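Putative nucleolar GTP-binding protein 1 (Plasmodium falciparum, PDB 2QU8) probably works as a nucleolar GTPase of the NOG1 family, binding guanine nucleotide in a P-loop GTPase domain. Local coordinates at residues A[32-37]-A[78-83]. Numbering follows the deposited sequence.
Sequences IILSGA and YQIIDT
I32 and L34 bind Q79 and I81 where strand 32-35 runs parallel to strand 78-82, the short axes 4.8 Å apart at closest and 19° from parallel. Three backbone bonds lace the strands together. The N of I32 donates to the O of Q79 at 2.9 Å; the N of I81 gives its hydrogen to the O of I32 at 2.9 Å; and L34 N reaches I81 O at 2.8 Å. I32 O also receives a CA-H···O contact from I80, at 3.3 Å from its CA. Beyond L34 the strands part and water takes over. One water is hydrogen-bonded to L34 O and to D82 OD1, 2.7 Å from OD1, and accepts from T83 N; a second joins L34 O to T83 OG1 and makes a weak bond to I81 O. L34 O is thus gripped by two waters in place of an amide of the partner strand. I80, I32 and L34 share one face of the sheet. A chi1 of 179° swings CG1 of I80 away from the backbone N, laying CG1 and CD1 beside CB and CG2 of I32, while CD1 of L34 slants across to I80 CG1 at 3.7 Å. On the other face, the amide NE2 of Q79 is bound by T31 OG1 and N26 O. G36 and A37, which follow, open what is probably the P-loop; A37 touches GDP, the side chain of D82 lies about 4 Å from it, and the carbonyls of both G36 and A37 accept from K42 NZ. Helix 42-49 covers the I80 face through F45 and M46, strand 110-117 pairs with the far edge of 30-35 through I33 and S35, and strand 66-73 flanks 76-82 on its other side.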
ATOM      1  N   ILE A  32      -0.330  -7.403   0.661  1.00 23.82           N
ATOM      2  CA  ILE A  32      -0.064  -5.981   0.852  1.00 23.24           C
ATOM      3  C   ILE A  32       0.697  -5.456  -0.380  1.00 22.80           C
ATOM      4  O   ILE A  32       1.761  -5.962  -0.736  1.00 23.00           O
ATOM      5  CB  ILE A  32       0.705  -5.695   2.166  1.00 23.37           C
ATOM      6  CG1 ILE A  32      -0.107  -6.176   3.383  1.00 23.06           C
ATOM      7  CG2 ILE A  32       0.992  -4.213   2.313  1.00 23.33           C
ATOM      8  CD1 ILE A  32       0.724  -6.249   4.651  1.00 21.07           C
ATOM      9  N   ILE A  33       0.122  -4.463  -1.040  1.00 22.45           N
ATOM     10  CA  ILE A  33       0.757  -3.837  -2.196  1.00 22.53           C
ATOM     11  C   ILE A  33       1.458  -2.580  -1.725  1.00 22.19           C
ATOM     12  O   ILE A  33       0.804  -1.631  -1.295  1.00 22.43           O
ATOM     13  CB  ILE A  33      -0.288  -3.491  -3.288  1.00 22.63           C
ATOM     14  CG1 ILE A  33      -1.011  -4.767  -3.733  1.00 22.96           C
ATOM     15  CG2 ILE A  33       0.384  -2.753  -4.480  1.00 22.59           C
ATOM     16  CD1 ILE A  33      -2.401  -4.527  -4.340  1.00 24.57           C
ATOM     17  N   LEU A  34       2.787  -2.576  -1.787  1.00 22.60           N
ATOM     18  CA  LEU A  34       3.542  -1.404  -1.362  1.00 22.75           C
ATOM     19  C   LEU A  34       3.615  -0.343  -2.450  1.00 22.75           C
ATOM     20  O   LEU A  34       3.866  -0.648  -3.623  1.00 22.60           O
ATOM     21  CB  LEU A  34       4.948  -1.781  -0.896  1.00 22.57           C
ATOM     22  CG  LEU A  34       5.048  -2.485   0.459  1.00 22.53           C
ATOM     23  CD1 LEU A  34       6.407  -3.166   0.564  1.00 22.00           C
ATOM     24  CD2 LEU A  34       4.824  -1.498   1.609  1.00 21.55           C
ATOM     25  N   SER A  35       3.421   0.905  -2.034  1.00 22.72           N
ATOM     26  CA  SER A  35       3.498   2.057  -2.926  1.00 23.29           C
ATOM     27  C   SER A  35       4.060   3.261  -2.166  1.00 23.07           C
ATOM     28  O   SER A  35       4.040   3.292  -0.937  1.00 23.28           O
ATOM     29  CB  SER A  35       2.110   2.350  -3.504  1.00 23.55           C
ATOM     30  OG  SER A  35       2.131   3.462  -4.386  1.00 25.87           O
ATOM     31  N   GLY A  36       4.566   4.248  -2.897  1.00 23.10           N
ATOM     32  CA  GLY A  36       5.236   5.388  -2.292  1.00 22.96           C
ATOM     33  C   GLY A  36       6.470   5.780  -3.075  1.00 22.86           C
ATOM     34  O   GLY A  36       7.007   4.972  -3.839  1.00 23.12           O
ATOM     35  N   ALA A  37       6.921   7.017  -2.882  1.00 22.75           N
ATOM     36  CA  ALA A  37       8.069   7.567  -3.611  1.00 22.47           C
ATOM     37  C   ALA A  37       9.347   6.749  -3.401  1.00 22.53           C
ATOM     38  O   ALA A  37       9.429   5.961  -2.453  1.00 21.88           O
ATOM     39  CB  ALA A  37       8.292   9.015  -3.224  1.00 22.88           C
ATOM     40  N   TYR A  78       0.301 -14.549   3.839  1.00 34.40           N
ATOM     41  CA  TYR A  78       0.291 -13.271   3.137  1.00 32.71           C
ATOM     42  C   TYR A  78       1.479 -13.122   2.201  1.00 31.15           C
ATOM     43  O   TYR A  78       2.541 -13.705   2.420  1.00 29.95           O
ATOM     44  CB  TYR A  78       0.305 -12.118   4.138  1.00 32.87           C
ATOM     45  CG  TYR A  78      -0.974 -11.958   4.936  1.00 33.57           C
ATOM     46  CD1 TYR A  78      -1.984 -11.107   4.499  1.00 33.13           C
ATOM     47  CD2 TYR A  78      -1.165 -12.650   6.135  1.00 34.13           C
ATOM     48  CE1 TYR A  78      -3.163 -10.959   5.221  1.00 34.04           C
ATOM     49  CE2 TYR A  78      -2.344 -12.501   6.875  1.00 34.07           C
ATOM     50  CZ  TYR A  78      -3.334 -11.657   6.410  1.00 34.70           C
ATOM     51  OH  TYR A  78      -4.504 -11.507   7.129  1.00 35.11           O
ATOM     52  N   GLN A  79       1.285 -12.334   1.153  1.00 29.98           N
ATOM     53  CA  GLN A  79       2.410 -11.823   0.389  1.00 28.99           C
ATOM     54  C   GLN A  79       2.463 -10.300   0.475  1.00 27.83           C
ATOM     55  O   GLN A  79       1.461  -9.642   0.738  1.00 27.40           O
ATOM     56  CB  GLN A  79       2.382 -12.316  -1.054  1.00 29.28           C
ATOM     57  CG  GLN A  79       1.125 -11.969  -1.831  1.00 31.17           C
ATOM     58  CD  GLN A  79       0.968 -12.801  -3.095  1.00 32.43           C
ATOM     59  OE1 GLN A  79       1.681 -13.785  -3.298  1.00 33.17           O
ATOM     60  NE2 GLN A  79       0.027 -12.410  -3.949  1.00 31.82           N
ATOM     61  N   ILE A  80       3.650  -9.745   0.289  1.00 26.72           N
ATOM     62  CA  ILE A  80       3.803  -8.309   0.254  1.00 25.85           C
ATOM     63  C   ILE A  80       4.677  -7.955  -0.952  1.00 25.76           C
ATOM     64  O   ILE A  80       5.783  -8.470  -1.100  1.00 26.09           O
ATOM     65  CB  ILE A  80       4.310  -7.737   1.618  1.00 25.86           C
ATOM     66  CG1 ILE A  80       4.492  -6.216   1.542  1.00 25.04           C
ATOM     67  CG2 ILE A  80       5.567  -8.511   2.142  1.00 25.17           C
ATOM     68  CD1 ILE A  80       4.596  -5.526   2.900  1.00 25.30           C
ATOM     69  N   ILE A  81       4.144  -7.110  -1.827  1.00 25.26           N
ATOM     70  CA  ILE A  81       4.762  -6.839  -3.122  1.00 25.49           C
ATOM     71  C   ILE A  81       5.309  -5.418  -3.212  1.00 25.39           C
ATOM     72  O   ILE A  81       4.645  -4.449  -2.824  1.00 25.14           O
ATOM     73  CB  ILE A  81       3.782  -7.134  -4.289  1.00 25.69           C
ATOM     74  CG1 ILE A  81       3.304  -8.593  -4.212  1.00 25.85           C
ATOM     75  CG2 ILE A  81       4.448  -6.890  -5.647  1.00 26.66           C
ATOM     76  CD1 ILE A  81       2.158  -8.918  -5.135  1.00 28.33           C
ATOM     77  N   ASP A  82       6.528  -5.313  -3.732  1.00 24.85           N
ATOM     78  CA  ASP A  82       7.199  -4.042  -3.940  1.00 25.06           C
ATOM     79  C   ASP A  82       7.578  -4.000  -5.422  1.00 25.20           C
ATOM     80  O   ASP A  82       8.214  -4.924  -5.931  1.00 24.81           O
ATOM     81  CB  ASP A  82       8.450  -3.946  -3.032  1.00 24.79           C
ATOM     82  CG  ASP A  82       9.155  -2.584  -3.114  1.00 24.84           C
ATOM     83  OD1 ASP A  82       8.479  -1.554  -3.297  1.00 22.67           O
ATOM     84  OD2 ASP A  82      10.397  -2.536  -2.968  1.00 25.34           O
ATOM     85  N   THR A  83       7.159  -2.946  -6.112  1.00 25.83           N
ATOM     86  CA  THR A  83       7.452  -2.792  -7.538  1.00 27.35           C
ATOM     87  C   THR A  83       8.148  -1.468  -7.807  1.00 27.27           C
ATOM     88  O   THR A  83       7.523  -0.536  -8.309  1.00 27.88           O
ATOM     89  CB  THR A  83       6.174  -2.882  -8.412  1.00 27.17           C
ATOM     90  OG1 THR A  83       5.185  -1.978  -7.909  1.00 29.01           O
ATOM     91  CG2 THR A  83       5.613  -4.268  -8.379  1.00 28.39           C
TER
HETATM   92  O   HOH W   1       6.321  -0.595  -4.590  1.00 26.79           O
HETATM   93  O   HOH W   2       3.911  -2.864  -5.508  1.00 36.49           O